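Local structure of R.Ecl18kI (2GB7) at residues F[163-177]-F[258-271]. The protein cuts double-stranded DNA as a type II restriction endonuclease, recognising the sequence 5'-CCNGG-3' and cleaving before its first cytosine. The protein carries 1 engineered substitution. Numbering follows the deposited sequence.
Sequences MPGVVQYTSNKRNTM and LSRKWNNVSYTDSE
Pro164, which follows a cis peptide bond, points its CG onto one face of the Trp262 indole: CG stands 3.5 Å from the centroid of the six-membered ring, 16° off its normal, a CH-pi contact. At the indole's edge Trp262 NE1 donates to Asn175 O at 2.8 Å, which helps to set the ring's rotation; the bond is nearly straight (169°) and lies in the ring plane, although it meets the acceptor from above the carbonyl plane. Asn175 belongs to the type II turn Lys173–Thr176 that closes the connection between antiparallel strands 161-163 and 177-181 in the mixed sheet of this PD-(D/E)XK-clan nuclease, so Trp262 ties segment 258-271 to that connection. Met163, bent at chi2 and chi3, brings SD obliquely to the indole as a Met-aromatic contact and sets CE against Leu258 CB at 3.6 Å. Gln168 slides past Trp262 in the opposite direction, its CG against CZ3 of the indole and its amide almost perpendicular to it. A bend at chi2 (95°) carries Gln168 NE2 to Tyr267 OH, a 3.1 Å hydrogen bond close to the amide plane. Also on helix 166-171, Val167 CG1 packs 3.6 Å from CG of Glu271, whose extended chain runs past it in the opposite direction.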
loop_
_atom_site.group_PDB
_atom_site.type_symbol
_atom_site.label_atom_id
_atom_site.label_comp_id
_atom_site.label_asym_id
_atom_site.label_seq_id
_atom_site.Cartn_x
_atom_site.Cartn_y
_atom_site.Cartn_z
ATOM N N MET F 163 12.392 -10.624 20.223
ATOM C CA MET F 163 12.983 -11.729 20.989
ATOM C C MET F 163 14.101 -11.112 21.830
ATOM O O MET F 163 15.033 -10.524 21.273
ATOM C CB MET F 163 13.566 -12.742 19.995
ATOM C CG MET F 163 13.925 -14.121 20.513
ATOM S SD MET F 163 15.221 -14.110 21.787
ATOM C CE MET F 163 16.618 -13.519 20.854
ATOM N N PRO F 164 14.081 -11.320 23.161
ATOM C CA PRO F 164 13.133 -12.114 23.955
ATOM C C PRO F 164 11.933 -11.359 24.465
ATOM O O PRO F 164 10.970 -11.965 24.975
ATOM C CB PRO F 164 14.006 -12.587 25.122
ATOM C CG PRO F 164 14.887 -11.340 25.404
ATOM C CD PRO F 164 15.197 -10.812 23.988
ATOM N N GLY F 165 11.957 -10.037 24.383
ATOM C CA GLY F 165 10.828 -9.302 24.886
ATOM C C GLY F 165 11.119 -7.835 24.781
ATOM O O GLY F 165 12.286 -7.442 24.646
ATOM N N VAL F 166 10.058 -7.031 24.853
ATOM C CA VAL F 166 10.216 -5.564 24.820
ATOM C C VAL F 166 10.987 -4.987 26.021
ATOM O O VAL F 166 11.751 -4.051 25.852
ATOM C CB VAL F 166 8.866 -4.814 24.624
ATOM C CG1 VAL F 166 8.280 -5.181 23.268
ATOM C CG2 VAL F 166 7.870 -5.144 25.734
ATOM N N VAL F 167 10.801 -5.543 27.218
ATOM C CA VAL F 167 11.501 -5.009 28.404
ATOM C C VAL F 167 13.007 -5.164 28.247
ATOM O O VAL F 167 13.778 -4.213 28.463
ATOM C CB VAL F 167 10.991 -5.659 29.701
ATOM C CG1 VAL F 167 11.854 -5.273 30.928
ATOM C CG2 VAL F 167 9.564 -5.256 29.950
ATOM N N GLN F 168 13.416 -6.371 27.859
ATOM C CA GLN F 168 14.825 -6.645 27.643
ATOM C C GLN F 168 15.353 -5.810 26.505
ATOM O O GLN F 168 16.444 -5.272 26.614
ATOM C CB GLN F 168 15.048 -8.103 27.297
ATOM C CG GLN F 168 14.728 -9.047 28.455
ATOM C CD GLN F 168 13.295 -9.587 28.362
ATOM O OE1 GLN F 168 12.367 -8.906 27.897
ATOM N NE2 GLN F 168 13.116 -10.827 28.806
ATOM N N TYR F 169 14.600 -5.732 25.407
ATOM C CA TYR F 169 15.028 -4.933 24.257
ATOM C C TYR F 169 15.304 -3.472 24.653
ATOM O O TYR F 169 16.337 -2.902 24.293
ATOM C CB TYR F 169 13.999 -5.011 23.104
ATOM C CG TYR F 169 14.517 -4.275 21.893
ATOM C CD1 TYR F 169 15.295 -4.924 20.949
ATOM C CD2 TYR F 169 14.295 -2.897 21.737
ATOM C CE1 TYR F 169 15.823 -4.249 19.858
ATOM C CE2 TYR F 169 14.804 -2.222 20.638
ATOM C CZ TYR F 169 15.584 -2.910 19.720
ATOM O OH TYR F 169 16.106 -2.247 18.635
ATOM N N THR F 170 14.408 -2.909 25.448
ATOM C CA THR F 170 14.480 -1.509 25.867
ATOM C C THR F 170 15.698 -1.276 26.741
ATOM O O THR F 170 16.351 -0.235 26.656
ATOM C CB THR F 170 13.203 -1.129 26.583
ATOM O OG1 THR F 170 12.134 -1.210 25.635
ATOM C CG2 THR F 170 13.240 0.293 27.188
ATOM N N SER F 171 15.994 -2.251 27.588
ATOM C CA SER F 171 17.207 -2.163 28.402
ATOM C C SER F 171 18.456 -2.193 27.510
ATOM O O SER F 171 19.318 -1.318 27.609
ATOM C CB SER F 171 17.255 -3.283 29.436
ATOM O OG SER F 171 18.379 -3.106 30.304
ATOM N N ASN F 172 18.568 -3.214 26.668
ATOM C CA ASN F 172 19.701 -3.316 25.776
ATOM C C ASN F 172 19.345 -4.220 24.632
ATOM O O ASN F 172 18.936 -5.371 24.858
ATOM C CB ASN F 172 20.914 -3.913 26.490
ATOM C CG ASN F 172 22.204 -3.641 25.751
ATOM O OD1 ASN F 172 22.271 -3.702 24.536
ATOM N ND2 ASN F 172 23.237 -3.275 26.500
ATOM N N LYS F 173 19.525 -3.704 23.427
ATOM C CA LYS F 173 19.175 -4.435 22.200
ATOM C C LYS F 173 20.193 -5.499 21.837
ATOM O O LYS F 173 19.974 -6.304 20.966
ATOM C CB LYS F 173 18.954 -3.459 21.027
ATOM C CG LYS F 173 20.218 -2.643 20.691
ATOM C CD LYS F 173 19.851 -1.450 19.823
ATOM C CE LYS F 173 21.039 -0.488 19.775
ATOM N NZ LYS F 173 20.735 0.625 18.857
ATOM N N ARG F 174 21.320 -5.530 22.529
ATOM C CA ARG F 174 22.261 -6.624 22.338
ATOM C C ARG F 174 21.595 -8.006 22.539
ATOM O O ARG F 174 20.799 -8.203 23.467
ATOM C CB ARG F 174 23.439 -6.439 23.292
ATOM C CG ARG F 174 24.526 -7.492 23.190
ATOM C CD ARG F 174 25.790 -6.999 23.894
ATOM N NE ARG F 174 26.939 -7.845 23.542
ATOM C CZ ARG F 174 27.774 -7.582 22.533
ATOM N NH1 ARG F 174 27.613 -6.508 21.778
ATOM N NH2 ARG F 174 28.780 -8.394 22.284
ATOM N N ASN F 175 21.920 -8.946 21.646
ATOM C CA ASN F 175 21.416 -10.318 21.697
ATOM C C ASN F 175 19.915 -10.435 21.533
ATOM O O ASN F 175 19.339 -11.435 21.940
ATOM C CB ASN F 175 21.885 -11.060 22.960
ATOM C CG ASN F 175 23.392 -11.302 22.960
ATOM O OD1 ASN F 175 23.976 -11.574 21.915
ATOM N ND2 ASN F 175 24.032 -11.198 24.128
ATOM N N THR F 176 19.301 -9.415 20.916
ATOM C CA THR F 176 17.885 -9.489 20.579
ATOM C C THR F 176 17.680 -9.759 19.080
ATOM O O THR F 176 18.625 -9.690 18.244
ATOM C CB THR F 176 17.103 -8.215 20.990
ATOM O OG1 THR F 176 17.586 -7.113 20.217
ATOM C CG2 THR F 176 17.267 -7.894 22.511
ATOM N N MET F 177 16.438 -10.072 18.736
ATOM C CA MET F 177 16.104 -10.247 17.314
ATOM C C MET F 177 14.759 -9.586 17.090
ATOM O O MET F 177 13.854 -9.737 17.917
ATOM C CB MET F 177 16.020 -11.732 16.923
ATOM C CG MET F 177 15.559 -11.878 15.490
ATOM S SD MET F 177 15.541 -13.603 14.960
ATOM C CE MET F 177 17.206 -13.952 15.271
ATOM N N LEU F 258 20.383 -17.180 19.630
ATOM C CA LEU F 258 20.309 -15.984 20.488
ATOM C C LEU F 258 19.462 -16.250 21.719
ATOM O O LEU F 258 19.792 -15.788 22.803
ATOM C CB LEU F 258 19.748 -14.768 19.737
ATOM C CG LEU F 258 20.669 -14.117 18.716
ATOM C CD1 LEU F 258 19.881 -13.155 17.831
ATOM C CD2 LEU F 258 21.866 -13.404 19.365
ATOM N N SER F 259 18.390 -17.023 21.558
ATOM C CA SER F 259 17.492 -17.346 22.660
ATOM C C SER F 259 18.197 -18.068 23.811
ATOM O O SER F 259 17.861 -17.856 24.978
ATOM C CB SER F 259 16.312 -18.181 22.160
ATOM O OG SER F 259 16.670 -19.543 22.047
ATOM N N ARG F 260 19.179 -18.904 23.480
ATOM C CA ARG F 260 19.940 -19.621 24.515
ATOM C C ARG F 260 20.670 -18.680 25.462
ATOM O O ARG F 260 20.962 -19.055 26.600
ATOM C CB ARG F 260 20.952 -20.589 23.908
ATOM C CG ARG F 260 20.355 -21.676 23.059
ATOM C CD ARG F 260 21.462 -22.643 22.688
ATOM N NE ARG F 260 21.560 -22.814 21.244
ATOM C CZ ARG F 260 20.894 -23.725 20.536
ATOM N NH1 ARG F 260 20.056 -24.573 21.127
ATOM N NH2 ARG F 260 21.075 -23.783 19.224
ATOM N N LYS F 261 20.987 -17.480 24.986
ATOM C CA LYS F 261 21.643 -16.472 25.812
ATOM C C LYS F 261 20.698 -15.893 26.876
ATOM O O LYS F 261 21.132 -15.249 27.839
ATOM C CB LYS F 261 22.240 -15.372 24.938
ATOM C CG LYS F 261 23.182 -15.879 23.864
ATOM C CD LYS F 261 23.565 -14.743 22.948
ATOM C CE LYS F 261 24.289 -15.232 21.702
ATOM N NZ LYS F 261 25.667 -15.686 21.991
ATOM N N TRP F 262 19.414 -16.169 26.726
ATOM C CA TRP F 262 18.400 -15.657 27.626
ATOM C C TRP F 262 17.875 -16.732 28.571
ATOM O O TRP F 262 17.017 -16.460 29.417
ATOM C CB TRP F 262 17.260 -15.079 26.797
ATOM C CG TRP F 262 17.718 -13.898 26.027
ATOM C CD1 TRP F 262 18.080 -13.862 24.715
ATOM C CD2 TRP F 262 17.911 -12.582 26.540
ATOM N NE1 TRP F 262 18.473 -12.574 24.367
ATOM C CE2 TRP F 262 18.364 -11.772 25.466
ATOM C CE3 TRP F 262 17.715 -11.998 27.800
ATOM C CZ2 TRP F 262 18.641 -10.404 25.617
ATOM C CZ3 TRP F 262 17.991 -10.647 27.957
ATOM C CH2 TRP F 262 18.455 -9.862 26.869
ATOM N N ASN F 263 18.403 -17.945 28.426
ATOM C CA ASN F 263 17.924 -19.106 29.172
ATOM C C ASN F 263 17.940 -18.966 30.683
ATOM O O ASN F 263 16.878 -19.005 31.320
ATOM C CB ASN F 263 18.685 -20.358 28.763
ATOM C CG ASN F 263 17.839 -21.296 27.961
ATOM O OD1 ASN F 263 16.803 -21.772 28.434
ATOM N ND2 ASN F 263 18.270 -21.582 26.733
ATOM N N ASN F 264 19.130 -18.820 31.256
ATOM C CA ASN F 264 19.244 -18.638 32.710
ATOM C C ASN F 264 19.806 -17.273 33.089
ATOM O O ASN F 264 20.859 -17.159 33.734
ATOM C CB ASN F 264 19.982 -19.800 33.403
ATOM C CG ASN F 264 21.308 -20.160 32.734
ATOM O OD1 ASN F 264 21.760 -21.301 32.835
ATOM N ND2 ASN F 264 21.940 -19.193 32.067
ATOM N N VAL F 265 19.080 -16.241 32.678
ATOM C CA VAL F 265 19.427 -14.867 33.003
ATOM C C VAL F 265 18.758 -14.496 34.331
ATOM O O VAL F 265 17.560 -14.719 34.530
ATOM C CB VAL F 265 19.059 -13.887 31.831
ATOM C CG1 VAL F 265 17.666 -14.155 31.331
ATOM C CG2 VAL F 265 19.210 -12.419 32.236
ATOM N N SER F 266 19.557 -13.965 35.251
ATOM C CA SER F 266 19.014 -13.434 36.490
ATOM C C SER F 266 18.686 -11.953 36.303
ATOM O O SER F 266 19.539 -11.142 35.916
ATOM C CB SER F 266 19.942 -13.700 37.692
ATOM O OG SER F 266 21.305 -13.449 37.386
ATOM N N TYR F 267 17.422 -11.627 36.532
ATOM C CA TYR F 267 16.951 -10.259 36.430
ATOM C C TYR F 267 16.856 -9.627 37.804
ATOM O O TYR F 267 16.593 -10.309 38.798
ATOM C CB TYR F 267 15.570 -10.210 35.782
ATOM C CG TYR F 267 15.517 -10.742 34.367
ATOM C CD1 TYR F 267 16.015 -9.996 33.307
ATOM C CD2 TYR F 267 14.959 -11.988 34.093
ATOM C CE1 TYR F 267 15.976 -10.474 32.011
ATOM C CE2 TYR F 267 14.899 -12.480 32.788
ATOM C CZ TYR F 267 15.412 -11.703 31.753
ATOM O OH TYR F 267 15.375 -12.158 30.461
ATOM N N THR F 268 17.072 -8.313 37.850
ATOM C CA THR F 268 16.722 -7.509 39.020
ATOM C C THR F 268 15.229 -7.670 39.270
ATOM O O THR F 268 14.485 -8.031 38.358
ATOM C CB THR F 268 17.009 -6.002 38.790
ATOM O OG1 THR F 268 16.222 -5.510 37.695
ATOM C CG2 THR F 268 18.489 -5.764 38.507
ATOM N N ASP F 269 14.787 -7.398 40.491
ATOM C CA ASP F 269 13.369 -7.532 40.815
ATOM C C ASP F 269 12.511 -6.579 39.974
ATOM O O ASP F 269 11.424 -6.952 39.513
ATOM C CB ASP F 269 13.137 -7.344 42.322
ATOM C CG ASP F 269 13.953 -8.328 43.171
ATOM O OD1 ASP F 269 14.140 -9.493 42.758
ATOM O OD2 ASP F 269 14.407 -7.939 44.267
ATOM N N SER F 270 13.028 -5.370 39.750
ATOM C CA SER F 270 12.396 -4.379 38.894
ATOM C C SER F 270 12.185 -4.888 37.463
ATOM O O SER F 270 11.058 -4.827 36.940
ATOM C CB SER F 270 13.228 -3.095 38.872
ATOM O OG SER F 270 12.790 -2.218 37.848
ATOM N N GLU F 271 13.249 -5.390 36.834
ATOM C CA GLU F 271 13.102 -5.919 35.469
ATOM C C GLU F 271 12.206 -7.157 35.458
ATOM O O GLU F 271 11.398 -7.334 34.546
ATOM C CB GLU F 271 14.449 -6.224 34.791
ATOM C CG GLU F 271 14.279 -6.584 33.297
ATOM C CD GLU F 271 15.569 -6.569 32.486
ATOM O OE1 GLU F 271 15.479 -6.655 31.243
ATOM O OE2 GLU F 271 16.669 -6.512 33.084
#